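Local coordinates for protein lytic polysaccharide monooxygenase ([Kitasatospora] papulosa, PDB 6NDQ) that probably catalyses copper-dependent oxidative cleavage of glycosidic bonds in a recalcitrant polysaccharide, probably cellulose, at residues S3-A8 / T99-D104; Q114-R119 / L134-E139. All blocks are in the same frame, centred on the assembly; numbering follows the deposited sequence.

Contact 1: S3-A8 / T99-D104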
ATOM      1  N   SER A   3      -2.052   4.588   7.462  1.00 20.04           N
ATOM      2  CA  SER A   3      -1.809   3.651   6.366  1.00 16.94           C
ATOM      3  C   SER A   3      -3.022   2.734   6.229  1.00 15.63           C
ATOM      4  O   SER A   3      -3.994   2.834   6.987  1.00 14.68           O
ATOM      5  CB  SER A   3      -0.529   2.831   6.609  1.00 16.16           C
ATOM      6  OG  SER A   3      -0.162   2.102   5.439  1.00 16.93           O
ATOM      7  N   VAL A   4      -2.966   1.865   5.219  1.00 12.85           N
ATOM      8  CA  VAL A   4      -3.916   0.775   5.065  1.00 15.94           C
ATOM      9  C   VAL A   4      -3.433  -0.356   5.967  1.00 16.11           C
ATOM     10  O   VAL A   4      -2.276  -0.785   5.859  1.00 17.93           O
ATOM     11  CB  VAL A   4      -4.009   0.311   3.602  1.00 11.09           C
ATOM     12  CG1 VAL A   4      -4.894  -0.951   3.517  1.00 15.11           C
ATOM     13  CG2 VAL A   4      -4.595   1.374   2.689  1.00 15.43           C
ATOM     14  N   VAL A   5      -4.298  -0.799   6.890  1.00 15.49           N
ATOM     15  CA  VAL A   5      -3.934  -1.832   7.860  1.00 17.69           C
ATOM     16  C   VAL A   5      -4.583  -3.159   7.510  1.00 17.74           C
ATOM     17  O   VAL A   5      -4.145  -4.211   8.014  1.00 18.12           O
ATOM     18  CB  VAL A   5      -4.321  -1.419   9.295  1.00 18.36           C
ATOM     19  CG1 VAL A   5      -3.638  -0.100   9.649  1.00 16.75           C
ATOM     20  CG2 VAL A   5      -5.847  -1.290   9.410  1.00 19.15           C
ATOM     21  N   ASP A   6      -5.573  -3.153   6.654  1.00 18.09           N
ATOM     22  CA  ASP A   6      -6.225  -4.379   6.222  1.00 16.53           C
ATOM     23  C   ASP A   6      -6.804  -4.153   4.831  1.00 17.09           C
ATOM     24  O   ASP A   6      -7.744  -3.365   4.684  1.00 17.67           O
ATOM     25  CB  ASP A   6      -7.312  -4.768   7.222  1.00 18.34           C
ATOM     26  CG  ASP A   6      -7.763  -6.196   7.055  1.00 27.14           C
ATOM     27  OD1 ASP A   6      -7.035  -6.971   6.397  1.00 27.83           O
ATOM     28  OD2 ASP A   6      -8.843  -6.538   7.588  1.00 33.61           O
ATOM     29  N   PRO A   7      -6.277  -4.805   3.782  1.00 16.64           N
ATOM     30  CA  PRO A   7      -5.101  -5.692   3.776  1.00 18.56           C
ATOM     31  C   PRO A   7      -3.855  -4.866   4.037  1.00 16.56           C
ATOM     32  O   PRO A   7      -3.682  -3.872   3.336  1.00 17.19           O
ATOM     33  CB  PRO A   7      -5.103  -6.272   2.361  1.00 13.24           C
ATOM     34  CG  PRO A   7      -5.836  -5.243   1.522  1.00 17.08           C
ATOM     35  CD  PRO A   7      -6.882  -4.683   2.442  1.00 15.38           C
ATOM     36  N   ALA A   8      -3.049  -5.240   5.031  1.00 16.16           N
ATOM     37  CA  ALA A   8      -1.967  -4.387   5.518  1.00 12.33           C
ATOM     38  C   ALA A   8      -1.074  -3.948   4.369  1.00 13.01           C
ATOM     39  O   ALA A   8      -0.800  -4.722   3.445  1.00 15.57           O
ATOM     40  CB  ALA A   8      -1.136  -5.146   6.561  1.00 15.64           C
ATOM     41  N   THR A  99     -12.917  -5.215   1.723  1.00 20.38           N
ATOM     42  CA  THR A  99     -12.949  -3.882   2.303  1.00 21.76           C
ATOM     43  C   THR A  99     -11.524  -3.418   2.561  1.00 22.27           C
ATOM     44  O   THR A  99     -10.712  -4.159   3.116  1.00 20.98           O
ATOM     45  CB  THR A  99     -13.773  -3.862   3.606  1.00 22.60           C
ATOM     46  OG1 THR A  99     -15.163  -3.770   3.283  1.00 24.74           O
ATOM     47  CG2 THR A  99     -13.388  -2.686   4.483  1.00 23.85           C
ATOM     48  N   VAL A 100     -11.221  -2.190   2.165  1.00 19.38           N
ATOM     49  CA  VAL A 100      -9.929  -1.602   2.483  1.00 18.53           C
ATOM     50  C   VAL A 100     -10.123  -0.739   3.717  1.00 15.92           C
ATOM     51  O   VAL A 100     -10.978   0.157   3.728  1.00 19.04           O
ATOM     52  CB  VAL A 100      -9.376  -0.781   1.312  1.00 14.97           C
ATOM     53  CG1 VAL A 100      -8.150  -0.026   1.760  1.00 16.74           C
ATOM     54  CG2 VAL A 100      -9.043  -1.684   0.122  1.00 14.96           C
ATOM     55  N   LYS A 101      -9.339  -1.009   4.749  1.00 15.42           N
ATOM     56  CA  LYS A 101      -9.493  -0.385   6.056  1.00 18.98           C
ATOM     57  C   LYS A 101      -8.252   0.447   6.324  1.00 19.41           C
ATOM     58  O   LYS A 101      -7.135  -0.092   6.334  1.00 18.90           O
ATOM     59  CB  LYS A 101      -9.683  -1.448   7.144  1.00 22.50           C
ATOM     60  CG  LYS A 101     -10.073  -0.892   8.494  1.00 25.00           C
ATOM     61  CD  LYS A 101     -10.277  -2.038   9.479  1.00 25.24           C
ATOM     62  CE  LYS A 101      -9.805  -1.658  10.849  1.00 28.53           C
ATOM     63  NZ  LYS A 101     -10.944  -1.540  11.781  1.00 34.69           N
ATOM     64  N   LEU A 102      -8.436   1.759   6.498  1.00 19.78           N
ATOM     65  CA  LEU A 102      -7.341   2.640   6.868  1.00 18.78           C
ATOM     66  C   LEU A 102      -7.420   2.965   8.360  1.00 23.27           C
ATOM     67  O   LEU A 102      -8.488   2.880   8.987  1.00 21.37           O
ATOM     68  CB  LEU A 102      -7.331   3.923   6.026  1.00 19.04           C
ATOM     69  CG  LEU A 102      -7.001   3.662   4.549  1.00 18.59           C
ATOM     70  CD1 LEU A 102      -8.284   3.504   3.750  1.00 19.97           C
ATOM     71  CD2 LEU A 102      -6.061   4.722   3.895  1.00 19.71           C
ATOM     72  N   TYR A 103      -6.257   3.261   8.935  1.00 17.68           N
ATOM     73  CA  TYR A 103      -6.145   3.797  10.282  1.00 21.40           C
ATOM     74  C   TYR A 103      -5.502   5.177  10.207  1.00 24.80           C
ATOM     75  O   TYR A 103      -4.442   5.338   9.593  1.00 22.93           O
ATOM     76  CB  TYR A 103      -5.335   2.865  11.188  1.00 20.35           C
ATOM     77  CG  TYR A 103      -5.191   3.436  12.565  1.00 25.40           C
ATOM     78  CD1 TYR A 103      -6.301   3.576  13.390  1.00 26.75           C
ATOM     79  CD2 TYR A 103      -3.964   3.865  13.035  1.00 25.00           C
ATOM     80  CE1 TYR A 103      -6.187   4.109  14.650  1.00 29.72           C
ATOM     81  CE2 TYR A 103      -3.842   4.403  14.299  1.00 28.74           C
ATOM     82  CZ  TYR A 103      -4.959   4.521  15.103  1.00 30.33           C
ATOM     83  OH  TYR A 103      -4.855   5.055  16.371  1.00 36.65           O
ATOM     84  N   ASP A 104      -6.147   6.167  10.835  1.00 21.85           N
ATOM     85  CA  ASP A 104      -5.755   7.575  10.774  1.00 23.31           C
ATOM     86  C   ASP A 104      -5.803   8.132  12.189  1.00 28.90           C
ATOM     87  O   ASP A 104      -6.841   8.649  12.613  1.00 28.54           O
ATOM     88  CB  ASP A 104      -6.671   8.335   9.846  1.00 24.91           C
ATOM     89  CG  ASP A 104      -6.419   9.835   9.872  1.00 27.49           C
ATOM     90  OD1 ASP A 104      -5.379  10.271  10.422  1.00 29.49           O
ATOM     91  OD2 ASP A 104      -7.255  10.569   9.319  1.00 27.90           O
TER

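Contact 2: Q114-R119 / L134-E139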
ATOM      1  N   GLN A 114      -9.051   6.574  -3.961  1.00 19.32           N
ATOM      2  CA  GLN A 114      -9.025   5.720  -5.142  1.00 16.91           C
ATOM      3  C   GLN A 114      -8.403   4.386  -4.764  1.00 18.45           C
ATOM      4  O   GLN A 114      -7.368   4.354  -4.093  1.00 19.45           O
ATOM      5  CB  GLN A 114      -8.241   6.376  -6.268  1.00 18.77           C
ATOM      6  CG  GLN A 114      -8.921   7.655  -6.745  1.00 23.96           C
ATOM      7  CD  GLN A 114      -8.104   8.407  -7.773  1.00 25.20           C
ATOM      8  OE1 GLN A 114      -6.885   8.273  -7.834  1.00 25.71           O
ATOM      9  NE2 GLN A 114      -8.774   9.198  -8.594  1.00 29.56           N
ATOM     10  N   VAL A 115      -9.048   3.291  -5.151  1.00 17.64           N
ATOM     11  CA  VAL A 115      -8.465   1.964  -4.993  1.00 16.87           C
ATOM     12  C   VAL A 115      -8.273   1.379  -6.381  1.00 17.22           C
ATOM     13  O   VAL A 115      -9.232   1.285  -7.160  1.00 16.42           O
ATOM     14  CB  VAL A 115      -9.330   1.044  -4.124  1.00 15.73           C
ATOM     15  CG1 VAL A 115      -8.657  -0.339  -4.006  1.00 16.43           C
ATOM     16  CG2 VAL A 115      -9.525   1.666  -2.754  1.00 16.45           C
ATOM     17  N   TYR A 116      -7.035   1.005  -6.693  1.00 17.42           N
ATOM     18  CA  TYR A 116      -6.667   0.307  -7.917  1.00 17.67           C
ATOM     19  C   TYR A 116      -6.248  -1.111  -7.559  1.00 17.00           C
ATOM     20  O   TYR A 116      -5.808  -1.370  -6.436  1.00 18.75           O
ATOM     21  CB  TYR A 116      -5.496   0.991  -8.630  1.00 15.21           C
ATOM     22  CG  TYR A 116      -5.724   2.412  -9.080  1.00 17.30           C
ATOM     23  CD1 TYR A 116      -5.550   3.468  -8.204  1.00 17.42           C
ATOM     24  CD2 TYR A 116      -6.081   2.678 -10.389  1.00 17.60           C
ATOM     25  CE1 TYR A 116      -5.749   4.791  -8.618  1.00 18.00           C
ATOM     26  CE2 TYR A 116      -6.268   3.985 -10.823  1.00 19.05           C
ATOM     27  CZ  TYR A 116      -6.110   5.029  -9.927  1.00 19.41           C
ATOM     28  OH  TYR A 116      -6.307   6.323 -10.365  1.00 29.05           O
ATOM     29  N   VAL A 117      -6.359  -2.027  -8.524  1.00 14.50           N
ATOM     30  CA  VAL A 117      -5.762  -3.349  -8.364  1.00 16.25           C
ATOM     31  C   VAL A 117      -4.997  -3.714  -9.631  1.00 18.25           C
ATOM     32  O   VAL A 117      -5.378  -3.309 -10.733  1.00 18.98           O
ATOM     33  CB  VAL A 117      -6.825  -4.407  -8.037  1.00 16.77           C
ATOM     34  CG1 VAL A 117      -7.684  -4.714  -9.264  1.00 22.51           C
ATOM     35  CG2 VAL A 117      -6.143  -5.680  -7.532  1.00 18.06           C
ATOM     36  N   THR A 118      -3.890  -4.464  -9.465  1.00 13.90           N
ATOM     37  CA  THR A 118      -3.140  -4.954 -10.622  1.00 18.74           C
ATOM     38  C   THR A 118      -4.007  -5.870 -11.491  1.00 19.91           C
ATOM     39  O   THR A 118      -4.751  -6.720 -10.993  1.00 18.35           O
ATOM     40  CB  THR A 118      -1.843  -5.694 -10.198  1.00 17.09           C
ATOM     41  OG1 THR A 118      -2.125  -6.820  -9.338  1.00 18.87           O
ATOM     42  CG2 THR A 118      -0.872  -4.770  -9.504  1.00 18.99           C
ATOM     43  N   ARG A 119      -3.918  -5.690 -12.811  1.00 20.97           N
ATOM     44  CA  ARG A 119      -4.747  -6.493 -13.704  1.00 22.84           C
ATOM     45  C   ARG A 119      -4.311  -7.955 -13.678  1.00 22.65           C
ATOM     46  O   ARG A 119      -3.138  -8.271 -13.447  1.00 20.23           O
ATOM     47  CB  ARG A 119      -4.687  -5.953 -15.136  1.00 27.11           C
ATOM     48  CG  ARG A 119      -3.295  -5.880 -15.746  1.00 28.85           C
ATOM     49  CD  ARG A 119      -3.340  -5.120 -17.094  1.00 30.15           C
ATOM     50  NE  ARG A 119      -2.016  -4.964 -17.693  1.00 34.60           N
ATOM     51  CZ  ARG A 119      -1.758  -4.194 -18.749  1.00 39.92           C
ATOM     52  NH1 ARG A 119      -2.734  -3.504 -19.331  1.00 41.46           N
ATOM     53  NH2 ARG A 119      -0.521  -4.115 -19.230  1.00 36.87           N
ATOM     54  N   LEU A 134      -2.373  -1.242 -13.537  1.00 18.31           N
ATOM     55  CA  LEU A 134      -3.455  -1.019 -12.587  1.00 16.84           C
ATOM     56  C   LEU A 134      -4.786  -0.784 -13.293  1.00 18.41           C
ATOM     57  O   LEU A 134      -4.837  -0.282 -14.421  1.00 19.77           O
ATOM     58  CB  LEU A 134      -3.145   0.183 -11.695  1.00 18.37           C
ATOM     59  CG  LEU A 134      -1.922   0.064 -10.793  1.00 17.87           C
ATOM     60  CD1 LEU A 134      -1.715   1.356 -10.043  1.00 16.08           C
ATOM     61  CD2 LEU A 134      -2.126  -1.059  -9.812  1.00 14.51           C
ATOM     62  N   GLN A 135      -5.859  -1.152 -12.592  1.00 16.67           N
ATOM     63  CA  GLN A 135      -7.247  -0.934 -12.978  1.00 16.80           C
ATOM     64  C   GLN A 135      -7.950  -0.330 -11.775  1.00 18.11           C
ATOM     65  O   GLN A 135      -7.848  -0.865 -10.669  1.00 17.53           O
ATOM     66  CB  GLN A 135      -7.944  -2.247 -13.373  1.00 21.52           C
ATOM     67  CG  GLN A 135      -7.376  -2.896 -14.629  1.00 27.96           C
ATOM     68  CD  GLN A 135      -8.029  -4.238 -14.964  1.00 33.47           C
ATOM     69  OE1 GLN A 135      -8.048  -5.168 -14.144  1.00 29.05           O
ATOM     70  NE2 GLN A 135      -8.554  -4.345 -16.184  1.00 33.30           N
ATOM     71  N   LEU A 136      -8.648   0.787 -11.979  1.00 20.43           N
ATOM     72  CA  LEU A 136      -9.374   1.423 -10.882  1.00 20.26           C
ATOM     73  C   LEU A 136     -10.599   0.594 -10.530  1.00 19.40           C
ATOM     74  O   LEU A 136     -11.427   0.315 -11.403  1.00 22.21           O
ATOM     75  CB  LEU A 136      -9.784   2.843 -11.273  1.00 19.02           C
ATOM     76  CG  LEU A 136     -10.650   3.690 -10.319  1.00 17.02           C
ATOM     77  CD1 LEU A 136      -9.853   4.281  -9.196  1.00 19.49           C
ATOM     78  CD2 LEU A 136     -11.421   4.810 -11.059  1.00 24.37           C
ATOM     79  N   VAL A 137     -10.715   0.176  -9.267  1.00 19.34           N
ATOM     80  CA  VAL A 137     -11.844  -0.654  -8.868  1.00 19.16           C
ATOM     81  C   VAL A 137     -12.752   0.001  -7.833  1.00 20.54           C
ATOM     82  O   VAL A 137     -13.928  -0.387  -7.740  1.00 21.14           O
ATOM     83  CB  VAL A 137     -11.392  -2.053  -8.376  1.00 17.14           C
ATOM     84  CG1 VAL A 137     -10.869  -2.909  -9.547  1.00 23.02           C
ATOM     85  CG2 VAL A 137     -10.383  -1.954  -7.253  1.00 20.56           C
ATOM     86  N   ALA A 138     -12.293   0.992  -7.068  1.00 17.05           N
ATOM     87  CA  ALA A 138     -13.188   1.729  -6.183  1.00 18.95           C
ATOM     88  C   ALA A 138     -12.790   3.198  -6.212  1.00 17.36           C
ATOM     89  O   ALA A 138     -11.607   3.520  -6.348  1.00 16.45           O
ATOM     90  CB  ALA A 138     -13.142   1.183  -4.745  1.00 19.79           C
ATOM     91  N   GLU A 139     -13.785   4.085  -6.128  1.00 18.38           N
ATOM     92  CA  GLU A 139     -13.494   5.505  -5.963  1.00 18.12           C
ATOM     93  C   GLU A 139     -14.612   6.123  -5.140  1.00 21.63           C
ATOM     94  O   GLU A 139     -15.790   5.905  -5.432  1.00 20.06           O
ATOM     95  CB  GLU A 139     -13.369   6.237  -7.300  1.00 21.95           C
ATOM     96  CG  GLU A 139     -12.850   7.637  -7.085  1.00 21.19           C
ATOM     97  CD  GLU A 139     -12.476   8.349  -8.370  1.00 28.76           C
ATOM     98  OE1 GLU A 139     -12.606   7.747  -9.458  1.00 28.53           O
ATOM     99  OE2 GLU A 139     -12.082   9.539  -8.283  1.00 30.92           O
TER

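Contact 1: S3-A8 / T99-D104
Tyr103 meets Val5 through its CB and not through its ring. Val5 CG1 lies 3.7 Å from Tyr103 CB. With CG anti to the backbone N (chi1 179°), the Tyr103 ring is carried away from strand 3-6, so neither its faces nor its edges bear on that strand. The Pro7 ring, after a cis peptide bond, meets strand 99-104 with its CD, 3.9 Å from Thr99 O.

The two strands run antiparallel, with an angle of 127° between their directions. Tyr103 N donates to Ser3 O at 3.0 Å, and Ser3 N returns a longer bond to Tyr103 O. Past Val4 the register slips by one residue. Val5 and Asp6 both face Lys101, which makes a classic beta bulge. Lys101 O takes Val5 N at 3.0 Å and, weakly, Asp6 N at 3.5 Å. Lys101 N closes the site by donating to Asp6 O at 2.8 Å.

Further apolar contacts lie on the face with Val4 and Leu102. One methyl of Val4, CG2, sits 3.8 Å from Leu102 CG. The other, CG1, is 3.8 Å from Val100 CG1, with the two valine side chains roughly perpendicular.

Strand 97-104 is the middle of a three-stranded antiparallel sheet, bonded on its second edge to strand 148-154. Val4 and Val100 pack on Thr166 of strand 160-170. Val4 also rests on Leu179 of strand 175-185. These contacts pack the three-stranded sheet against the sheet that holds strands 160-170 and 175-185.

Contact 2: Q114-R119 / L134-E139
Val115 faces both Val137 and Ala138 in a classic beta bulge, set in an antiparallel strand pair of what is probably the immunoglobulin-like beta-sandwich of this LPMO family. Val115 O is gripped by two backbone donors, Val137 N at 2.8 Å and Ala138 N at 3.1 Å. Beyond the bulge, Val117 and Gln135 exchange a further pair of backbone hydrogen bonds.

The tight part lies where Val115 and Val117 meet Val137 and Ala138. Val115 CB is 3.9 Å from Ala138 CB. Val117 CG1 stands between its backbone N and carbonyl carbon (chi1 72°), which places it against Val137, and it reaches Val137 CG1 at 3.7 Å. Ile151 and Val153 of strand 148-154 cover Ala138, and Val115 also touches Ile151 and Val164. Exposed Gln135 lies at the Arg119 end, its OE1 by Arg119 CB.

The face with Gln114, Tyr116, Leu136 and Glu139 is more exposed. Here Leu136 lies over one face of the Tyr116 ring in a CH-pi contact. Its CD1 is 4.0 Å from the ring centroid, displaced toward the rim. Separately, Leu134 CB packs on Tyr116 CB and lies oblique to the ring.

At the far end, Gln114 and Glu139 run alongside each other in the same direction, with amide and carboxylate planes nearly perpendicular (85°). Gln114 NE2 makes a straight but weak hydrogen bond of 3.3 Å to Glu139 OE2. The other end of the same amide is also engaged. Tyr116 OH donates to Gln114 OE1 at 3.2 Å, from a position 69° out of the plane of that carbonyl.

Overall arrangement
Contact 1 and contact 2 belong to the two different sheets of the fold. Their centres are 15 Å apart. Their nearest atoms are about 4 Å apart, and the contacts do not touch. Strand 97-104 of contact 1 is followed directly in the chain by strand 110-118 of contact 2, so this connection passes from one sheet to the other. Ile151 of strand 148-154 is touched by Leu102 of contact 1 and by Val115 and Ala138 of contact 2. In this family the amino-terminal histidine is part of the copper-binding histidine brace, so strand 2-6 of contact 1 follows directly on the residue that probably helps bind copper.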